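PDB 6QWT: genome polyprotein from Chicken sicinivirus JSY, which contains, as its 3Dpol portion described here, the RNA-dependent RNA polymerase that probably copies the viral RNA genome. Local coordinates for residues S423-A428 against Q437-T442; L427-G432 against E460-R465; D150-T155 against D284-M289. One frame throughout, in Å; residues are numbered along the deposited sequence.

Contact 1: S423-A428 against Q437-T442; sequences SLCYLA and QKWCDT
The indole of W439 lies between helix 417-428 and helix 433-449, and L424, C425 and A428 meet its six-membered ring from three directions. The packing is apolar for the most part. A428 CB lies over one face, displaced toward the rim, 3.9 Å from W439 CE3. L424 comes in obliquely with its CB, the first carbon of its side chain, which sits 3.8 Å from W439 CH2, at the far end of the ring system. W439 reaches this far because its CG stands anti to the backbone N (chi1 174°), which carries the ring across to the neighbouring helix.

A sulfur-aromatic contact adds to this. C425 SG lies at the edge of the ring, essentially in its plane (90° off the ring normal), and is 3.9 Å from W439 CZ3. Outside the two segments, Y405 of helix 402-408 makes an edge-to-face pair with W439 and also touches L424 and A428. Q406 of the same helix packs on W439 too, while F456 and L462 touch C425.

No hydrogen bond crosses the contact. The short segments run nearly antiparallel, at 150°, with their axes 11.0 Å apart. A broad aromatic side chain packed between two consecutive, roughly antiparallel helices is in keeping with the helical C-terminal region that forms the thumb of picornaviral polymerases.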
# COMPACT_ATOMS: atom_id res chain seq x y z
N SER A 423 -19.88 -1.17 -6.03
CA SER A 423 -18.44 -1.39 -6.00
C SER A 423 -18.08 -2.78 -5.49
O SER A 423 -17.02 -3.32 -5.85
CB SER A 423 -17.75 -0.31 -5.17
OG SER A 423 -18.37 -0.19 -3.90
N LEU A 424 -18.92 -3.38 -4.65
CA LEU A 424 -18.67 -4.73 -4.17
C LEU A 424 -19.05 -5.79 -5.21
O LEU A 424 -18.49 -6.89 -5.18
CB LEU A 424 -19.42 -4.98 -2.87
CG LEU A 424 -18.97 -4.11 -1.69
CD1 LEU A 424 -19.84 -4.33 -0.47
CD2 LEU A 424 -17.50 -4.35 -1.34
N CYS A 425 -19.97 -5.48 -6.12
CA CYS A 425 -20.27 -6.39 -7.22
C CYS A 425 -19.02 -6.66 -8.05
O CYS A 425 -18.83 -7.78 -8.54
CB CYS A 425 -21.38 -5.82 -8.08
SG CYS A 425 -22.99 -5.81 -7.28
N TYR A 426 -18.17 -5.65 -8.22
CA TYR A 426 -16.94 -5.82 -8.99
C TYR A 426 -15.99 -6.82 -8.34
O TYR A 426 -15.14 -7.39 -9.03
CB TYR A 426 -16.23 -4.48 -9.17
CG TYR A 426 -17.02 -3.47 -9.97
CD1 TYR A 426 -17.38 -2.25 -9.41
CD2 TYR A 426 -17.39 -3.74 -11.28
CE1 TYR A 426 -18.10 -1.32 -10.14
CE2 TYR A 426 -18.12 -2.81 -12.02
CZ TYR A 426 -18.47 -1.60 -11.44
OH TYR A 426 -19.18 -0.67 -12.16
N LEU A 427 -16.12 -7.04 -7.03
CA LEU A 427 -15.27 -7.99 -6.33
C LEU A 427 -15.90 -9.37 -6.24
O LEU A 427 -15.19 -10.38 -6.37
CB LEU A 427 -14.96 -7.47 -4.91
CG LEU A 427 -14.32 -6.08 -4.81
CD1 LEU A 427 -14.15 -5.68 -3.35
CD2 LEU A 427 -12.98 -6.06 -5.53
N ALA A 428 -17.21 -9.44 -6.03
CA ALA A 428 -17.90 -10.67 -5.67
C ALA A 428 -18.21 -11.59 -6.84
O ALA A 428 -18.27 -12.81 -6.66
CB ALA A 428 -19.20 -10.34 -4.93
N GLN A 437 -24.72 -14.94 -6.90
CA GLN A 437 -26.16 -14.83 -6.68
C GLN A 437 -26.52 -15.02 -5.22
O GLN A 437 -27.41 -14.33 -4.70
CB GLN A 437 -26.90 -15.85 -7.55
CG GLN A 437 -28.39 -15.59 -7.64
CD GLN A 437 -28.70 -14.21 -8.17
OE1 GLN A 437 -28.13 -13.76 -9.16
NE2 GLN A 437 -29.61 -13.51 -7.49
N LYS A 438 -25.83 -15.94 -4.53
CA LYS A 438 -26.12 -16.17 -3.11
C LYS A 438 -25.84 -14.92 -2.28
O LYS A 438 -26.61 -14.58 -1.38
CB LYS A 438 -25.31 -17.36 -2.60
CG LYS A 438 -25.84 -18.72 -3.04
CD LYS A 438 -24.87 -19.83 -2.67
CE LYS A 438 -25.39 -21.20 -3.09
NZ LYS A 438 -25.47 -21.35 -4.57
N TRP A 439 -24.73 -14.24 -2.57
CA TRP A 439 -24.44 -12.98 -1.89
C TRP A 439 -25.50 -11.94 -2.21
O TRP A 439 -26.00 -11.26 -1.30
CB TRP A 439 -23.04 -12.49 -2.29
CG TRP A 439 -22.71 -11.14 -1.75
CD1 TRP A 439 -22.39 -10.83 -0.46
CD2 TRP A 439 -22.66 -9.91 -2.48
NE1 TRP A 439 -22.15 -9.48 -0.34
CE2 TRP A 439 -22.31 -8.89 -1.56
CE3 TRP A 439 -22.89 -9.56 -3.81
CZ2 TRP A 439 -22.18 -7.56 -1.94
CZ3 TRP A 439 -22.76 -8.23 -4.19
CH2 TRP A 439 -22.40 -7.25 -3.26
N CYS A 440 -25.86 -11.80 -3.49
CA CYS A 440 -26.87 -10.81 -3.87
C CYS A 440 -28.21 -11.10 -3.19
O CYS A 440 -28.87 -10.18 -2.69
CB CYS A 440 -27.05 -10.79 -5.39
SG CYS A 440 -25.60 -10.27 -6.33
N ASP A 441 -28.63 -12.37 -3.17
CA ASP A 441 -29.92 -12.71 -2.59
C ASP A 441 -29.95 -12.47 -1.09
O ASP A 441 -30.94 -11.97 -0.55
CB ASP A 441 -30.27 -14.16 -2.91
CG ASP A 441 -30.63 -14.37 -4.37
OD1 ASP A 441 -30.87 -13.37 -5.08
OD2 ASP A 441 -30.66 -15.54 -4.82
N THR A 442 -28.86 -12.81 -0.39
CA THR A 442 -28.81 -12.59 1.05
C THR A 442 -28.81 -11.10 1.38
O THR A 442 -29.49 -10.67 2.32
CB THR A 442 -27.57 -13.26 1.64
OG1 THR A 442 -27.59 -14.65 1.30
CG2 THR A 442 -27.56 -13.12 3.16

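Contact 2: L427-G432 against E460-R465; sequences LAHHAG and EVLQYR
The imidazole of H429 lies flat against L462, with L462 CB almost directly above the middle of the ring. This is a CH-pi contact: L462 CB is 3.6 Å from the centroid of the H429 ring and only 10° off its normal. One branch of the leucine extends the contact toward the backbone, with L462 CD1 coming 3.6 Å from H429 CB, while the two side chains as a whole cross obliquely. The ring reaches this place because CG of H429 sits between its own backbone N and carbonyl carbon (chi1 81°), a rotation that turns the imidazole toward helix 459-469.

The opposite face of H429 is taken by the next residue. H430 CG lies over it near the rim, and H429 NE2 in turn stands over the face of the H430 ring, so H429 is sandwiched between a leucine and a second histidine. H430 is itself hydrogen-bonded to H397 (ND1 to ND1) and, through NE2, to D213.

A single water completes the link. It is 2.6 Å from H429 ND1 and donates to Q463 OE1 at 2.7 Å; a longer bond, 3.3 Å, goes from it to H429 O. The other end of the Q463 amide, NE2, is hydrogen-bonded to D389, which would set the rotation of the amide and point its oxygen at the water.

The imidazole is thus held by packing on both faces, while its ND1 and the Q463 oxygen, too far apart for a direct bond, are joined by one water, so the polar side of the contact depends on that water.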
# COMPACT_ATOMS: atom_id res chain seq x y z
N LEU A 427 -16.12 -7.04 -7.03
CA LEU A 427 -15.27 -7.99 -6.33
C LEU A 427 -15.90 -9.37 -6.24
O LEU A 427 -15.19 -10.38 -6.37
CB LEU A 427 -14.96 -7.47 -4.91
CG LEU A 427 -14.32 -6.08 -4.81
CD1 LEU A 427 -14.15 -5.68 -3.35
CD2 LEU A 427 -12.98 -6.06 -5.53
N ALA A 428 -17.21 -9.44 -6.03
CA ALA A 428 -17.90 -10.67 -5.67
C ALA A 428 -18.21 -11.59 -6.84
O ALA A 428 -18.27 -12.81 -6.66
CB ALA A 428 -19.20 -10.34 -4.93
N HIS A 429 -18.41 -11.05 -8.05
CA HIS A 429 -18.83 -11.89 -9.16
C HIS A 429 -17.77 -12.92 -9.56
O HIS A 429 -18.12 -13.94 -10.17
CB HIS A 429 -19.21 -11.04 -10.37
CG HIS A 429 -18.03 -10.58 -11.18
ND1 HIS A 429 -17.48 -11.33 -12.20
CD2 HIS A 429 -17.29 -9.44 -11.11
CE1 HIS A 429 -16.46 -10.68 -12.72
NE2 HIS A 429 -16.32 -9.53 -12.08
N HIS A 430 -16.50 -12.67 -9.23
CA HIS A 430 -15.43 -13.60 -9.58
C HIS A 430 -15.54 -14.93 -8.86
O HIS A 430 -14.86 -15.89 -9.25
CB HIS A 430 -14.07 -12.97 -9.26
CG HIS A 430 -13.65 -11.91 -10.24
ND1 HIS A 430 -13.45 -12.17 -11.58
CD2 HIS A 430 -13.39 -10.59 -10.07
CE1 HIS A 430 -13.09 -11.06 -12.20
NE2 HIS A 430 -13.05 -10.08 -11.30
N ALA A 431 -16.37 -15.04 -7.82
CA ALA A 431 -16.56 -16.29 -7.11
C ALA A 431 -17.40 -17.30 -7.89
O ALA A 431 -17.57 -18.42 -7.41
CB ALA A 431 -17.22 -16.03 -5.75
N GLY A 432 -17.92 -16.93 -9.06
CA GLY A 432 -18.81 -17.79 -9.80
C GLY A 432 -20.21 -17.24 -9.83
O GLY A 432 -20.64 -16.52 -8.93
N GLU A 460 -23.90 -11.43 -16.15
CA GLU A 460 -23.50 -11.46 -17.55
C GLU A 460 -22.76 -10.19 -17.95
O GLU A 460 -21.87 -10.23 -18.80
CB GLU A 460 -24.72 -11.66 -18.45
CG GLU A 460 -25.20 -13.10 -18.51
CD GLU A 460 -26.53 -13.30 -17.83
OE1 GLU A 460 -27.35 -14.08 -18.36
OE2 GLU A 460 -26.76 -12.67 -16.78
N VAL A 461 -23.13 -9.05 -17.35
CA VAL A 461 -22.42 -7.80 -17.63
C VAL A 461 -21.01 -7.85 -17.06
O VAL A 461 -20.04 -7.47 -17.73
CB VAL A 461 -23.21 -6.61 -17.06
CG1 VAL A 461 -22.36 -5.34 -17.08
CG2 VAL A 461 -24.51 -6.40 -17.84
N LEU A 462 -20.87 -8.32 -15.82
CA LEU A 462 -19.56 -8.34 -15.19
C LEU A 462 -18.63 -9.35 -15.86
O LEU A 462 -17.45 -9.06 -16.09
CB LEU A 462 -19.70 -8.64 -13.70
CG LEU A 462 -20.45 -7.57 -12.90
CD1 LEU A 462 -20.84 -8.08 -11.52
CD2 LEU A 462 -19.63 -6.29 -12.81
N GLN A 463 -19.15 -10.53 -16.19
CA GLN A 463 -18.31 -11.55 -16.80
C GLN A 463 -17.92 -11.16 -18.22
O GLN A 463 -16.78 -11.38 -18.63
CB GLN A 463 -19.02 -12.91 -16.79
CG GLN A 463 -18.30 -14.01 -17.56
CD GLN A 463 -17.00 -14.47 -16.90
OE1 GLN A 463 -16.58 -13.93 -15.87
NE2 GLN A 463 -16.37 -15.49 -17.49
N TYR A 464 -18.85 -10.58 -18.99
CA TYR A 464 -18.50 -10.13 -20.33
C TYR A 464 -17.41 -9.06 -20.28
O TYR A 464 -16.42 -9.14 -21.01
CB TYR A 464 -19.72 -9.58 -21.07
CG TYR A 464 -19.31 -8.72 -22.24
CD1 TYR A 464 -18.85 -9.31 -23.42
CD2 TYR A 464 -19.34 -7.33 -22.17
CE1 TYR A 464 -18.44 -8.53 -24.49
CE2 TYR A 464 -18.94 -6.56 -23.23
CZ TYR A 464 -18.49 -7.16 -24.39
OH TYR A 464 -18.09 -6.38 -25.46
N ARG A 465 -17.59 -8.05 -19.43
CA ARG A 465 -16.63 -6.95 -19.39
C ARG A 465 -15.27 -7.42 -18.87
O ARG A 465 -14.24 -6.89 -19.29
CB ARG A 465 -17.17 -5.80 -18.55
CG ARG A 465 -18.09 -4.87 -19.34
CD ARG A 465 -18.43 -3.60 -18.59
NE ARG A 465 -17.27 -2.73 -18.40
CZ ARG A 465 -16.72 -1.98 -19.35
NH1 ARG A 465 -15.67 -1.22 -19.06
NH2 ARG A 465 -17.21 -1.99 -20.58
O HOH W 1 -16.82 -13.66 -13.15

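Contact 3: D150-T155 against D284-M289; sequences DYFYTT and DQWYIM
F152 and W286 form an edge-to-face aromatic pair in which the tryptophan presents its edge to the face of the phenylalanine. The two planes stand at 80°, and the centroids of the F152 ring and the W286 six-membered ring are 5.1 Å apart. The closest approach is between F152 CE1 and W286 CE3, at 3.5 Å, with the indole offset toward the rim of the F152 ring. A second, smaller meeting involves T155 and Y287, whose side chains cross at about a right angle: Y287 OH comes to 3.8 Å from T155 CG2 and 3.4 Å from T155 OG1. The CB of Y287 points away from the other strand, but with CG between the backbone N and the carbonyl carbon (chi1 59°) the long ring brings its hydroxyl back to T155. The clear polar partner of T155 OG1 is E176.

One step further out, W286 NE1 makes a weak hydrogen bond to D284 OD1 at 3.4 Å, in the plane of the indole. On the F152 side, K279 makes a cation-pi contact with F152 and a salt bridge to D150. H280 meets the ring of Y287 with nearly parallel planes and that of Y153 at a moderate tilt.

K279 and H280 belong to strand 277-282, which lies between the two segments and hydrogen-bonds to both. The contact thus spans a middle strand, with F152 and W286 packing over one side of the sheet and T155 and Y287 over the other. Such cross-strand packing belongs here to a mixed sheet that also includes the N-terminal strand 2-5, consistent with the fingers domain of picornaviral polymerases, where the chain's N-terminus is anchored.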
# COMPACT_ATOMS: atom_id res chain seq x y z
N ASP A 150 11.83 19.58 4.15
CA ASP A 150 11.51 19.71 5.57
C ASP A 150 10.00 19.86 5.70
O ASP A 150 9.45 20.94 5.45
CB ASP A 150 12.25 20.91 6.16
CG ASP A 150 12.09 21.03 7.66
OD1 ASP A 150 11.56 20.09 8.29
OD2 ASP A 150 12.51 22.07 8.22
N TYR A 151 9.32 18.79 6.10
CA TYR A 151 7.86 18.78 6.09
C TYR A 151 7.37 17.76 7.11
O TYR A 151 8.12 16.91 7.58
CB TYR A 151 7.32 18.48 4.69
CG TYR A 151 7.75 17.14 4.14
CD1 TYR A 151 7.01 15.99 4.38
CD2 TYR A 151 8.91 17.03 3.38
CE1 TYR A 151 7.41 14.77 3.88
CE2 TYR A 151 9.31 15.80 2.87
CZ TYR A 151 8.56 14.68 3.13
OH TYR A 151 8.94 13.45 2.64
N PHE A 152 6.07 17.85 7.41
CA PHE A 152 5.42 17.03 8.43
C PHE A 152 4.43 16.07 7.78
O PHE A 152 3.64 16.47 6.92
CB PHE A 152 4.67 17.90 9.44
CG PHE A 152 5.56 18.59 10.44
CD1 PHE A 152 5.97 17.93 11.59
CD2 PHE A 152 5.97 19.90 10.24
CE1 PHE A 152 6.78 18.57 12.52
CE2 PHE A 152 6.78 20.54 11.16
CZ PHE A 152 7.18 19.87 12.30
N TYR A 153 4.47 14.81 8.21
CA TYR A 153 3.36 13.89 7.96
C TYR A 153 2.30 14.10 9.03
O TYR A 153 2.62 14.19 10.22
CB TYR A 153 3.84 12.43 7.99
CG TYR A 153 4.67 12.01 6.79
CD1 TYR A 153 4.08 11.39 5.69
CD2 TYR A 153 6.05 12.21 6.77
CE1 TYR A 153 4.84 11.00 4.60
CE2 TYR A 153 6.81 11.83 5.69
CZ TYR A 153 6.21 11.22 4.60
OH TYR A 153 6.98 10.84 3.53
N THR A 154 1.04 14.17 8.62
CA THR A 154 -0.08 14.16 9.56
C THR A 154 -0.46 12.72 9.86
O THR A 154 -0.72 11.93 8.94
CB THR A 154 -1.29 14.91 9.00
OG1 THR A 154 -1.67 14.35 7.73
CG2 THR A 154 -0.97 16.38 8.81
N THR A 155 -0.50 12.37 11.14
CA THR A 155 -0.77 11.00 11.58
C THR A 155 -2.16 10.91 12.20
O THR A 155 -2.52 11.72 13.05
CB THR A 155 0.28 10.55 12.60
OG1 THR A 155 1.59 10.66 12.03
CG2 THR A 155 0.04 9.10 13.01
N ASP A 284 -1.43 16.86 19.04
CA ASP A 284 -0.41 17.77 19.54
C ASP A 284 0.88 17.05 19.89
O ASP A 284 1.73 17.61 20.60
CB ASP A 284 -0.94 18.55 20.76
CG ASP A 284 -0.06 19.73 21.14
OD1 ASP A 284 0.28 20.54 20.25
OD2 ASP A 284 0.30 19.84 22.33
N GLN A 285 1.05 15.82 19.41
CA GLN A 285 2.27 15.05 19.62
C GLN A 285 3.17 15.22 18.40
O GLN A 285 2.85 14.72 17.31
CB GLN A 285 1.96 13.58 19.88
CG GLN A 285 1.05 13.34 21.07
CD GLN A 285 1.64 13.85 22.37
OE1 GLN A 285 2.66 13.35 22.84
NE2 GLN A 285 1.00 14.85 22.96
N TRP A 286 4.28 15.93 18.58
CA TRP A 286 5.25 16.16 17.52
C TRP A 286 6.47 15.28 17.77
O TRP A 286 7.04 15.29 18.87
CB TRP A 286 5.66 17.63 17.48
CG TRP A 286 4.49 18.57 17.42
CD1 TRP A 286 3.71 18.98 18.46
CD2 TRP A 286 3.97 19.21 16.25
NE1 TRP A 286 2.74 19.84 18.02
CE2 TRP A 286 2.87 20.00 16.66
CE3 TRP A 286 4.31 19.20 14.90
CZ2 TRP A 286 2.12 20.76 15.77
CZ3 TRP A 286 3.57 19.96 14.01
CH2 TRP A 286 2.49 20.73 14.45
N TYR A 287 6.87 14.53 16.75
CA TYR A 287 7.97 13.58 16.91
C TYR A 287 8.59 13.29 15.56
O TYR A 287 8.02 13.58 14.50
CB TYR A 287 7.49 12.28 17.58
CG TYR A 287 6.40 11.57 16.82
CD1 TYR A 287 5.07 11.94 16.97
CD2 TYR A 287 6.70 10.53 15.95
CE1 TYR A 287 4.06 11.29 16.27
CE2 TYR A 287 5.70 9.87 15.25
CZ TYR A 287 4.39 10.25 15.42
OH TYR A 287 3.39 9.60 14.72
N ILE A 288 9.79 12.71 15.60
CA ILE A 288 10.53 12.29 14.42
C ILE A 288 10.71 10.78 14.51
O ILE A 288 11.05 10.25 15.58
CB ILE A 288 11.89 13.01 14.31
CG1 ILE A 288 11.71 14.39 13.68
CG2 ILE A 288 12.89 12.17 13.52
CD1 ILE A 288 12.92 15.29 13.83
N MET A 289 10.46 10.09 13.40
CA MET A 289 10.67 8.65 13.32
C MET A 289 11.97 8.39 12.57
O MET A 289 12.13 8.81 11.42
CB MET A 289 9.49 7.97 12.62
CG MET A 289 8.29 7.72 13.52
SD MET A 289 8.66 6.55 14.86
CE MET A 289 7.29 6.84 15.98

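Contacts 1 and 2 are neighbours, their centres 9 Å apart: helix 417-428 itself meets helix 433-449 in contact 1, while the 3-10 turn that follows it meets helix 459-469 in contact 2. L462 joins them directly, since its CD1 also lies 3.6 Å from C425 O. Both are buried, yet contact 1 is apolar with a sulfur at a ring edge, whereas contact 2 brings in histidine and a bridging water. Contact 3 lies on the opposite side of the chain's centre, about 25 Å from either at the nearest atoms. It is only partly buried, joins strands of one sheet, where the other two join helical elements, and has charged residues close to its aromatic pair.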